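Local coordinates for 2'-deoxycytidine 5'-triphosphate deaminase (Agrobacterium tumefaciens, PDB 2R9Q), which probably deaminates dCTP to dUTP, a step that supplies precursor for thymidine nucleotide synthesis, at residues E98-A110 with F133-Y145. Sequence-based numbering, arbitrary orientation.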
loop_
_atom_site.group_PDB
_atom_site.type_symbol
_atom_site.label_atom_id
_atom_site.label_comp_id
_atom_site.label_asym_id
_atom_site.label_seq_id
_atom_site.Cartn_x
_atom_site.Cartn_y
_atom_site.Cartn_z
ATOM N N GLU B 98 2.858 -23.298 27.521
ATOM C CA GLU B 98 2.900 -22.923 28.933
ATOM C C GLU B 98 1.560 -22.448 29.464
ATOM O O GLU B 98 0.821 -21.752 28.776
ATOM C CB GLU B 98 3.957 -21.858 29.182
ATOM C CG GLU B 98 5.381 -22.372 29.032
ATOM C CD GLU B 98 5.732 -22.732 27.596
ATOM O OE1 GLU B 98 5.391 -21.943 26.669
ATOM O OE2 GLU B 98 6.337 -23.802 27.402
ATOM N N SER B 99 1.238 -22.863 30.682
ATOM C CA SER B 99 0.046 -22.378 31.385
ATOM C C SER B 99 0.388 -22.069 32.839
ATOM O O SER B 99 1.464 -22.442 33.333
ATOM C CB SER B 99 -1.203 -23.304 31.213
ATOM O OG SER B 99 -1.162 -24.540 31.904
ATOM N N LEU B 100 -0.512 -21.335 33.485
ATOM C CA LEU B 100 -0.229 -20.764 34.791
ATOM C C LEU B 100 -1.247 -21.146 35.879
ATOM O O LEU B 100 -2.415 -21.385 35.604
ATOM C CB LEU B 100 -0.101 -19.237 34.684
ATOM C CG LEU B 100 1.011 -18.664 33.793
ATOM C CD1 LEU B 100 0.802 -17.164 33.645
ATOM C CD2 LEU B 100 2.441 -18.994 34.321
ATOM N N ALA B 101 -0.729 -21.251 37.103
ATOM C CA ALA B 101 -1.496 -21.203 38.348
ATOM C C ALA B 101 -0.652 -20.358 39.338
ATOM O O ALA B 101 0.091 -20.870 40.168
ATOM C CB ALA B 101 -1.756 -22.594 38.863
ATOM N N LEU B 102 -0.747 -19.042 39.192
ATOM C CA LEU B 102 0.076 -18.088 39.939
ATOM C C LEU B 102 -0.350 -17.882 41.418
ATOM O O LEU B 102 -1.544 -17.747 41.717
ATOM C CB LEU B 102 0.065 -16.733 39.216
ATOM C CG LEU B 102 1.280 -16.318 38.363
ATOM C CD1 LEU B 102 1.913 -17.476 37.623
ATOM C CD2 LEU B 102 0.859 -15.188 37.412
ATOM N N PRO B 103 0.634 -17.834 42.343
ATOM C CA PRO B 103 0.396 -17.320 43.702
ATOM C C PRO B 103 -0.307 -15.960 43.673
ATOM O O PRO B 103 0.051 -15.125 42.845
ATOM C CB PRO B 103 1.811 -17.159 44.270
ATOM C CG PRO B 103 2.648 -18.133 43.515
ATOM C CD PRO B 103 2.023 -18.272 42.147
ATOM N N ALA B 104 -1.269 -15.733 44.569
ATOM C CA ALA B 104 -2.122 -14.533 44.547
ATOM C C ALA B 104 -1.393 -13.176 44.657
ATOM O O ALA B 104 -1.968 -12.136 44.307
ATOM C CB ALA B 104 -3.212 -14.634 45.629
ATOM N N ASP B 105 -0.150 -13.196 45.149
ATOM C CA ASP B 105 0.715 -11.987 45.195
ATOM C C ASP B 105 1.627 -11.790 43.954
ATOM O O ASP B 105 2.338 -10.787 43.841
ATOM C CB ASP B 105 1.557 -11.970 46.490
ATOM C CG ASP B 105 2.587 -13.106 46.570
ATOM O OD1 ASP B 105 2.293 -14.267 46.192
ATOM O OD2 ASP B 105 3.708 -12.831 47.049
ATOM N N MET B 106 1.585 -12.767 43.047
ATOM C CA MET B 106 2.445 -12.832 41.880
ATOM C C MET B 106 1.638 -12.520 40.627
ATOM O O MET B 106 0.585 -13.112 40.384
ATOM C CB MET B 106 3.082 -14.222 41.760
ATOM C CG MET B 106 4.167 -14.337 40.697
ATOM S SD MET B 106 4.902 -15.974 40.548
ATOM C CE MET B 106 5.585 -16.178 42.218
ATOM N N SER B 107 2.152 -11.558 39.867
ATOM C CA SER B 107 1.638 -11.191 38.556
ATOM C C SER B 107 2.709 -11.385 37.476
ATOM O O SER B 107 3.839 -11.764 37.767
ATOM C CB SER B 107 1.148 -9.735 38.566
ATOM O OG SER B 107 2.216 -8.811 38.596
ATOM N N ALA B 108 2.344 -11.153 36.222
ATOM C CA ALA B 108 3.330 -11.158 35.155
ATOM C C ALA B 108 2.997 -10.245 33.969
ATOM O O ALA B 108 1.860 -9.859 33.761
ATOM C CB ALA B 108 3.638 -12.585 34.712
ATOM N N SER B 109 4.037 -9.869 33.227
ATOM C CA SER B 109 3.875 -9.196 31.937
ATOM C C SER B 109 4.656 -9.914 30.772
ATOM O O SER B 109 5.549 -10.694 31.007
ATOM C CB SER B 109 4.234 -7.712 32.077
ATOM O OG SER B 109 5.610 -7.506 32.276
ATOM N N ALA B 110 4.274 -9.631 29.530
ATOM C CA ALA B 110 4.885 -10.234 28.337
ATOM C C ALA B 110 5.395 -9.170 27.351
ATOM O O ALA B 110 4.860 -8.058 27.265
ATOM C CB ALA B 110 3.911 -11.192 27.662
ATOM N N PHE B 133 -3.806 -6.668 26.846
ATOM C CA PHE B 133 -2.820 -7.663 26.385
ATOM C C PHE B 133 -1.541 -7.609 27.203
ATOM O O PHE B 133 -1.264 -6.619 27.890
ATOM C CB PHE B 133 -2.444 -7.451 24.912
ATOM C CG PHE B 133 -3.537 -7.766 23.953
ATOM C CD1 PHE B 133 -4.198 -8.996 23.995
ATOM C CD2 PHE B 133 -3.896 -6.862 22.987
ATOM C CE1 PHE B 133 -5.200 -9.302 23.085
ATOM C CE2 PHE B 133 -4.887 -7.161 22.076
ATOM C CZ PHE B 133 -5.546 -8.367 22.123
ATOM N N ASP B 134 -0.790 -8.705 27.146
ATOM C CA ASP B 134 0.564 -8.780 27.691
ATOM C C ASP B 134 0.672 -8.561 29.217
ATOM O O ASP B 134 1.765 -8.398 29.748
ATOM C CB ASP B 134 1.492 -7.807 26.959
ATOM C CG ASP B 134 1.630 -8.097 25.457
ATOM O OD1 ASP B 134 1.419 -9.231 25.009
ATOM O OD2 ASP B 134 1.990 -7.168 24.717
ATOM N N LYS B 135 -0.473 -8.583 29.896
ATOM C CA LYS B 135 -0.555 -8.479 31.339
ATOM C C LYS B 135 -1.316 -9.693 31.884
ATOM O O LYS B 135 -2.431 -10.002 31.456
ATOM C CB LYS B 135 -1.224 -7.162 31.779
ATOM C CG LYS B 135 -0.484 -5.900 31.340
ATOM C CD LYS B 135 0.860 -5.757 32.035
ATOM C CE LYS B 135 1.904 -4.996 31.160
ATOM N NZ LYS B 135 2.455 -5.798 29.995
ATOM N N ILE B 136 -0.655 -10.393 32.798
ATOM C CA ILE B 136 -1.210 -11.506 33.514
ATOM C C ILE B 136 -1.532 -10.983 34.940
ATOM O O ILE B 136 -0.641 -10.494 35.655
ATOM C CB ILE B 136 -0.233 -12.690 33.534
ATOM C CG1 ILE B 136 0.134 -13.115 32.107
ATOM C CG2 ILE B 136 -0.841 -13.895 34.255
ATOM C CD1 ILE B 136 1.121 -12.255 31.391
ATOM N N PRO B 137 -2.819 -11.048 35.345
ATOM C CA PRO B 137 -3.184 -10.524 36.673
ATOM C C PRO B 137 -2.546 -11.299 37.821
ATOM O O PRO B 137 -2.134 -12.431 37.635
ATOM C CB PRO B 137 -4.701 -10.655 36.709
ATOM C CG PRO B 137 -5.120 -10.921 35.306
ATOM C CD PRO B 137 -3.990 -11.583 34.630
ATOM N N ALA B 138 -2.427 -10.639 38.972
ATOM C CA ALA B 138 -1.974 -11.268 40.207
ATOM C C ALA B 138 -2.845 -12.476 40.444
ATOM O O ALA B 138 -4.054 -12.357 40.449
ATOM C CB ALA B 138 -2.023 -10.308 41.397
ATOM N N GLY B 139 -2.213 -13.639 40.554
ATOM C CA GLY B 139 -2.903 -14.868 40.898
ATOM C C GLY B 139 -3.553 -15.630 39.766
ATOM O O GLY B 139 -4.314 -16.546 40.018
ATOM N N TYR B 140 -3.213 -15.289 38.523
ATOM C CA TYR B 140 -3.874 -15.843 37.351
ATOM C C TYR B 140 -3.649 -17.351 37.230
ATOM O O TYR B 140 -2.515 -17.846 37.283
ATOM C CB TYR B 140 -3.412 -15.121 36.055
ATOM C CG TYR B 140 -4.012 -15.687 34.758
ATOM C CD1 TYR B 140 -5.300 -15.334 34.349
ATOM C CD2 TYR B 140 -3.278 -16.574 33.941
ATOM C CE1 TYR B 140 -5.844 -15.871 33.185
ATOM C CE2 TYR B 140 -3.810 -17.103 32.793
ATOM C CZ TYR B 140 -5.091 -16.756 32.410
ATOM O OH TYR B 140 -5.639 -17.284 31.245
ATOM N N THR B 141 -4.770 -18.049 37.059
ATOM C CA THR B 141 -4.832 -19.454 36.720
ATOM C C THR B 141 -5.451 -19.545 35.364
ATOM O O THR B 141 -6.573 -19.037 35.162
ATOM C CB THR B 141 -5.723 -20.252 37.672
ATOM O OG1 THR B 141 -5.167 -20.177 38.978
ATOM C CG2 THR B 141 -5.829 -21.729 37.251
ATOM N N GLY B 142 -4.743 -20.215 34.445
ATOM C CA GLY B 142 -5.249 -20.406 33.104
ATOM C C GLY B 142 -4.238 -20.639 31.999
ATOM O O GLY B 142 -3.031 -20.735 32.231
ATOM N N PRO B 143 -4.751 -20.742 30.769
ATOM C CA PRO B 143 -3.935 -20.892 29.585
ATOM C C PRO B 143 -3.405 -19.559 29.086
ATOM O O PRO B 143 -3.855 -18.509 29.525
ATOM C CB PRO B 143 -4.910 -21.493 28.583
ATOM C CG PRO B 143 -6.172 -20.893 28.951
ATOM C CD PRO B 143 -6.182 -20.753 30.431
ATOM N N LEU B 144 -2.421 -19.636 28.185
ATOM C CA LEU B 144 -1.870 -18.468 27.508
ATOM C C LEU B 144 -1.971 -18.651 25.986
ATOM O O LEU B 144 -1.894 -19.772 25.461
ATOM C CB LEU B 144 -0.414 -18.218 27.934
ATOM C CG LEU B 144 -0.063 -17.898 29.395
ATOM C CD1 LEU B 144 1.475 -18.003 29.630
ATOM C CD2 LEU B 144 -0.593 -16.534 29.868
ATOM N N TYR B 145 -2.164 -17.524 25.302
ATOM C CA TYR B 145 -2.302 -17.484 23.857
ATOM C C TYR B 145 -1.393 -16.414 23.308
ATOM O O TYR B 145 -1.183 -15.382 23.968
ATOM C CB TYR B 145 -3.753 -17.221 23.468
ATOM C CG TYR B 145 -4.701 -18.291 23.943
ATOM C CD1 TYR B 145 -5.092 -19.332 23.102
ATOM C CD2 TYR B 145 -5.195 -18.284 25.245
ATOM C CE1 TYR B 145 -5.946 -20.327 23.541
ATOM C CE2 TYR B 145 -6.034 -19.287 25.688
ATOM C CZ TYR B 145 -6.406 -20.305 24.831
ATOM O OH TYR B 145 -7.262 -21.294 25.255
HETATM O O HOH W 1 -1.568 -22.212 27.683
HETATM O O HOH W 2 4.489 -5.667 28.578
#
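Leu100 and Gly142 form an antiparallel hydrogen-bonded pair, with Leu100 N 2.9 Å from Gly142 O in a nearly straight bond. The short axes of strands 98-101 and 143-145 pass 5.3 Å apart, their directions differing by 136°. A second ladder pairs Ala108 with Ile136, its register shifted by two residues. Between the ladders two beta turns, Pro103 to Met106 and Pro137 to Tyr140, lie against each other, tied where Gly139 N gives a 2.9 Å hydrogen bond to Met106 O. Leu100, Leu102, Ala108, Ile136 and Leu144 pack between the ladders. With CG1 of Ile136 beside the backbone N (chi1 -58°), CG2 faces the leucines, meeting Leu100 CD1 at 3.7 Å and Leu102 CD2 at 3.8 Å, both leucines crossing it at about a right angle. Leu100 CD1 also touches Leu144 CD2 and the edge of the Tyr140 ring, whose OH donates to Pro143 O at 2.8 Å and accepts from Asp128 N. The bent Lys135 chain passes Ser109 CB and curls back, NZ bonding Asp134 O at 2.7 Å from the carbonyl face opposite Ala110 N. This core joins two antiparallel sheets, consistent with the all-beta, dUTPase-related fold of the N-terminal domain.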